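Side-chain contacts in Succinylglutamatedesuccinylase/aspartoacylase (Rhodobacter sphaeroides 2.4.1, PDB 3CDX), which probably hydrolyses linear amide or ester bonds as a metal-dependent enzyme, and binds a calcium ion: residues Leu176-Ala181 with Gly207-Gly212; Gly232-Leu237 with Gly241-Thr246. All coordinates share one frame; numbering follows the deposited sequence.

Overall arrangement
Contact 1 lies in the buried core, and contact 2 sits where that core gives way to surface at the end of helix 223-239; their centres are about 13 Å apart. Contact 1 joins helix 169-182 to strand 209-214 through apolar side chains, with a backbone carbonyl among the atoms they touch. The centre of contact 2 is about 19 Å from the chain's centre, against about 13 Å for contact 1; there the loop after helix 223-239 folds back over its last turn, so backbone hydrogen bonds join the apolar packing. Helix 223-239 touches both elements of contact 1: Val-236 CG2 is 4.2 Å from Leu-211 CD1, and Asn-235 ND2 reaches Ala-181 O in a weak hydrogen bond.

Contact 1 of 2, residues Leu176-Ala181 with Gly207-Gly212; sequences LAAAEA and GIVSLG
The axes of helix 176-181 and strand 209-212 approach to 8.8 Å at -43°, running in broadly the same direction, and the CA atoms of Ala-179 and Leu-211 are nearest at 6.9 Å. The short approach is consistent with the two alanines, Ala-178 and Ala-179, that the helix turns to the strand, whose methyls add little bulk. The strand replies with Leu-211, whose CG stands beside its backbone N and opposite the carbonyl carbon (chi1 -77°). This turns the isopropyl fork to the helix, and its two branches divide the work. Leu-211 CD2 lies 3.8 Å from Ala-179 CB and 3.9 Å from Ala-179 CA. Leu-211 CD1 lies 3.8 Å from Ala-178 O and 4.2 Å from Ala-178 CB. Val-209, two residues earlier on the same strand face, adds a looser touch: its CG1 lies 4.4 Å from Ala-178 CB and its side chain also meets Leu-171, Arg-174 and Thr-175 of the same helix. Ser-210, between them, turns to the other face and packs on helix 199-205, so the strand is covered by a helix on both sides, as in an alpha/beta fold. Its neighbours in the sheet are strand 144-148, parallel, and strand 160-163, antiparallel. The former ends next to His-149, a calcium ligand whose side chain is about 9 Å from that of Leu-211. Polar bonds hold the helix elsewhere, as from Glu-180 to His-260; at this interface, with only methyls and backbone atoms meeting, packing and exclusion of water do the holding.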
loop_
_atom_site.group_PDB
_atom_site.type_symbol
_atom_site.label_atom_id
_atom_site.label_comp_id
_atom_site.label_asym_id
_atom_site.label_seq_id
_atom_site.Cartn_x
_atom_site.Cartn_y
_atom_site.Cartn_z
ATOM N N LEU A 176 -21.913 21.702 33.407
ATOM C CA LEU A 176 -22.410 22.941 32.761
ATOM C C LEU A 176 -21.641 24.187 33.184
ATOM O O LEU A 176 -21.295 25.047 32.360
ATOM C CB LEU A 176 -23.898 23.129 33.017
ATOM C CG LEU A 176 -24.847 22.187 32.264
ATOM C CD1 LEU A 176 -26.247 22.294 32.861
ATOM C CD2 LEU A 176 -24.854 22.497 30.759
ATOM N N ALA A 177 -21.319 24.244 34.460
ATOM C CA ALA A 177 -20.592 25.375 35.013
ATOM C C ALA A 177 -19.164 25.437 34.510
ATOM O O ALA A 177 -18.605 26.522 34.347
ATOM C CB ALA A 177 -20.595 25.294 36.526
ATOM N N ALA A 178 -18.541 24.277 34.307
ATOM C CA ALA A 178 -17.164 24.267 33.822
ATOM C C ALA A 178 -17.154 24.695 32.355
ATOM O O ALA A 178 -16.271 25.440 31.926
ATOM C CB ALA A 178 -16.517 22.875 34.027
ATOM N N ALA A 179 -18.146 24.219 31.593
ATOM C CA ALA A 179 -18.328 24.652 30.207
ATOM C C ALA A 179 -18.465 26.181 30.126
ATOM O O ALA A 179 -17.790 26.812 29.312
ATOM C CB ALA A 179 -19.512 23.961 29.584
ATOM N N GLU A 180 -19.287 26.773 31.016
ATOM C CA GLU A 180 -19.511 28.212 31.051
ATOM C C GLU A 180 -18.191 28.954 31.304
ATOM O O GLU A 180 -17.882 29.927 30.604
ATOM C CB GLU A 180 -20.598 28.615 32.093
ATOM C CG GLU A 180 -21.994 28.238 31.666
ATOM C CD GLU A 180 -23.078 28.486 32.728
ATOM O OE1 GLU A 180 -22.870 29.352 33.628
ATOM O OE2 GLU A 180 -24.151 27.816 32.645
ATOM N N ALA A 181 -17.420 28.494 32.288
ATOM C CA ALA A 181 -16.100 29.074 32.566
ATOM C C ALA A 181 -15.138 28.977 31.363
ATOM O O ALA A 181 -14.475 29.966 31.000
ATOM C CB ALA A 181 -15.470 28.396 33.777
ATOM N N GLY A 207 -16.622 9.028 36.700
ATOM C CA GLY A 207 -17.304 10.090 37.447
ATOM C C GLY A 207 -16.499 11.363 37.656
ATOM O O GLY A 207 -16.707 12.091 38.627
ATOM N N ILE A 208 -15.565 11.616 36.744
ATOM C CA ILE A 208 -14.736 12.835 36.702
ATOM C C ILE A 208 -15.456 13.840 35.793
ATOM O O ILE A 208 -16.072 13.439 34.807
ATOM C CB ILE A 208 -13.325 12.444 36.097
ATOM C CG1 ILE A 208 -12.582 11.481 37.047
ATOM C CG2 ILE A 208 -12.481 13.662 35.688
ATOM C CD1 ILE A 208 -11.568 10.549 36.359
ATOM N N VAL A 209 -15.416 15.128 36.125
ATOM C CA VAL A 209 -15.997 16.159 35.244
ATOM C C VAL A 209 -15.284 16.145 33.877
ATOM O O VAL A 209 -14.075 16.226 33.809
ATOM C CB VAL A 209 -15.928 17.558 35.863
ATOM C CG1 VAL A 209 -16.438 18.575 34.901
ATOM C CG2 VAL A 209 -16.759 17.601 37.194
ATOM N N SER A 210 -16.045 15.993 32.806
ATOM C CA SER A 210 -15.475 15.821 31.479
ATOM C C SER A 210 -16.033 16.886 30.517
ATOM O O SER A 210 -17.266 17.008 30.342
ATOM C CB SER A 210 -15.839 14.402 31.004
ATOM O OG SER A 210 -15.671 14.216 29.616
ATOM N N LEU A 211 -15.124 17.656 29.914
ATOM C CA LEU A 211 -15.432 18.555 28.800
ATOM C C LEU A 211 -14.741 18.077 27.529
ATOM O O LEU A 211 -13.600 17.619 27.570
ATOM C CB LEU A 211 -14.942 19.977 29.102
ATOM C CG LEU A 211 -15.738 20.864 30.054
ATOM C CD1 LEU A 211 -15.083 22.288 30.089
ATOM C CD2 LEU A 211 -17.228 20.925 29.629
ATOM N N GLY A 212 -15.425 18.204 26.402
ATOM C CA GLY A 212 -14.793 18.047 25.095
ATOM C C GLY A 212 -14.724 19.440 24.494
ATOM O O GLY A 212 -15.366 20.364 25.026
#

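Contact 2 of 2, residues Gly232-Leu237 with Gly241-Thr246; sequences GILNVL and GVIEGT
The flat group at the centre is the carbonyl of Leu-237, the acceptor in a Schellman motif that ends helix 223-239 at Gly-241. At its outer end Val-242 N donates to Leu-237 O over 2.9 Å, nearly along the C=O axis (165°), with an N-H...O angle of 154°; this is the bond of the motif. One face is taken by Ile-243: its N stands well above the carbonyl plane and adds a weak bond to Leu-237 O of 3.4 Å, while its CG1 lies over the same face, 4.2 Å from Leu-237 C. Toward the opposite face sits Gly-241 N. Gly-241 has the positive phi (77°) that reverses the chain after the last helical turn, and this brings the next two N-H groups back to a single acceptor. The CB of Val-242 rests 3.6 Å from Leu-237 O, and its side chain turns inward to Val-56, Pro-54 and Val-85. A second flat group, the amide of Asn-235, is held from elsewhere: ND2 donates to the carbonyls of Phe-182 and Glu-248, tying the helix to the end of helix 169-182 and to the loop beyond Thr-246. Apolar packing completes the turn. Ile-243 carries CG1 between its backbone N and carbonyl carbon, which lays the chain back across the helix, slantwise to both leucines. Its CD1 reaches Leu-237 CB at 3.9 Å and Leu-234 CD2 at 4.0 Å, while Leu-234 and Leu-237 also pack on Leu-76 of helix 68-79. The other branch, Ile-243 CG2, meets Leu-237 CD1 at 4.0 Å.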
loop_
_atom_site.group_PDB
_atom_site.type_symbol
_atom_site.label_atom_id
_atom_site.label_comp_id
_atom_site.label_asym_id
_atom_site.label_seq_id
_atom_site.Cartn_x
_atom_site.Cartn_y
_atom_site.Cartn_z
ATOM N N GLY A 232 -9.643 29.171 26.988
ATOM C CA GLY A 232 -10.557 28.266 27.696
ATOM C C GLY A 232 -9.866 27.433 28.741
ATOM O O GLY A 232 -10.450 27.141 29.795
ATOM N N ILE A 233 -8.634 27.007 28.452
ATOM C CA ILE A 233 -7.917 26.183 29.402
ATOM C C ILE A 233 -7.423 26.968 30.614
ATOM O O ILE A 233 -7.448 26.440 31.725
ATOM C CB ILE A 233 -6.816 25.270 28.754
ATOM C CG1 ILE A 233 -5.679 26.067 28.099
ATOM C CG2 ILE A 233 -7.483 24.300 27.728
ATOM C CD1 ILE A 233 -4.554 25.163 27.480
ATOM N N LEU A 234 -6.991 28.214 30.393
ATOM C CA LEU A 234 -6.687 29.146 31.498
ATOM C C LEU A 234 -7.925 29.392 32.352
ATOM O O LEU A 234 -7.852 29.287 33.562
ATOM C CB LEU A 234 -6.201 30.500 30.971
ATOM C CG LEU A 234 -4.786 30.599 30.428
ATOM C CD1 LEU A 234 -4.596 31.993 29.815
ATOM C CD2 LEU A 234 -3.743 30.315 31.504
ATOM N N ASN A 235 -9.043 29.729 31.700
ATOM C CA ASN A 235 -10.342 29.885 32.356
ATOM C C ASN A 235 -10.736 28.666 33.181
ATOM O O ASN A 235 -11.255 28.800 34.295
ATOM C CB ASN A 235 -11.454 30.115 31.335
ATOM C CG ASN A 235 -11.491 31.528 30.778
ATOM O OD1 ASN A 235 -10.731 32.402 31.187
ATOM N ND2 ASN A 235 -12.378 31.743 29.815
ATOM N N VAL A 236 -10.503 27.468 32.647
ATOM C CA VAL A 236 -10.869 26.281 33.366
ATOM C C VAL A 236 -10.017 26.212 34.646
ATOM O O VAL A 236 -10.526 25.873 35.718
ATOM C CB VAL A 236 -10.739 25.005 32.540
ATOM C CG1 VAL A 236 -10.573 23.846 33.470
ATOM C CG2 VAL A 236 -12.032 24.785 31.665
ATOM N N LEU A 237 -8.733 26.550 34.531
ATOM C CA LEU A 237 -7.835 26.521 35.695
ATOM C C LEU A 237 -8.248 27.537 36.774
ATOM O O LEU A 237 -8.117 27.272 37.981
ATOM C CB LEU A 237 -6.407 26.820 35.259
ATOM C CG LEU A 237 -5.676 25.778 34.401
ATOM C CD1 LEU A 237 -4.182 26.186 34.219
ATOM C CD2 LEU A 237 -5.799 24.358 34.970
ATOM N N GLY A 241 -9.869 27.050 40.643
ATOM C CA GLY A 241 -9.068 27.678 41.697
ATOM C C GLY A 241 -7.624 27.229 41.746
ATOM O O GLY A 241 -6.970 27.310 42.793
ATOM N N VAL A 242 -7.109 26.761 40.606
ATOM C CA VAL A 242 -5.736 26.242 40.506
ATOM C C VAL A 242 -4.754 27.384 40.198
ATOM O O VAL A 242 -3.616 27.363 40.620
ATOM C CB VAL A 242 -5.656 25.066 39.462
ATOM C CG1 VAL A 242 -4.233 24.587 39.231
ATOM C CG2 VAL A 242 -6.532 23.927 39.912
ATOM N N ILE A 243 -5.215 28.386 39.456
ATOM C CA ILE A 243 -4.441 29.590 39.259
ATOM C C ILE A 243 -5.325 30.791 39.571
ATOM O O ILE A 243 -6.550 30.684 39.598
ATOM C CB ILE A 243 -3.856 29.707 37.810
ATOM C CG1 ILE A 243 -4.944 30.120 36.822
ATOM C CG2 ILE A 243 -3.180 28.377 37.389
ATOM C CD1 ILE A 243 -4.488 30.238 35.387
ATOM N N GLU A 244 -4.687 31.942 39.768
ATOM C CA GLU A 244 -5.367 33.165 40.206
ATOM C C GLU A 244 -6.216 33.782 39.076
ATOM O O GLU A 244 -5.823 33.791 37.893
ATOM C CB GLU A 244 -4.341 34.177 40.747
ATOM C CG GLU A 244 -3.453 33.634 41.908
ATOM C CD GLU A 244 -2.073 34.360 42.051
ATOM O OE1 GLU A 244 -2.078 35.561 42.447
ATOM O OE2 GLU A 244 -0.994 33.719 41.776
ATOM N N GLY A 245 -7.394 34.273 39.454
ATOM C CA GLY A 245 -8.180 35.105 38.579
ATOM C C GLY A 245 -9.539 34.526 38.370
ATOM O O GLY A 245 -9.891 33.525 38.990
ATOM N N THR A 246 -10.302 35.180 37.495
ATOM C CA THR A 246 -11.646 34.768 37.149
ATOM C C THR A 246 -11.736 34.563 35.618
ATOM O O THR A 246 -11.085 35.265 34.862
ATOM C CB THR A 246 -12.723 35.784 37.684
ATOM O OG1 THR A 246 -12.972 36.804 36.719
ATOM C CG2 THR A 246 -12.291 36.457 39.016
#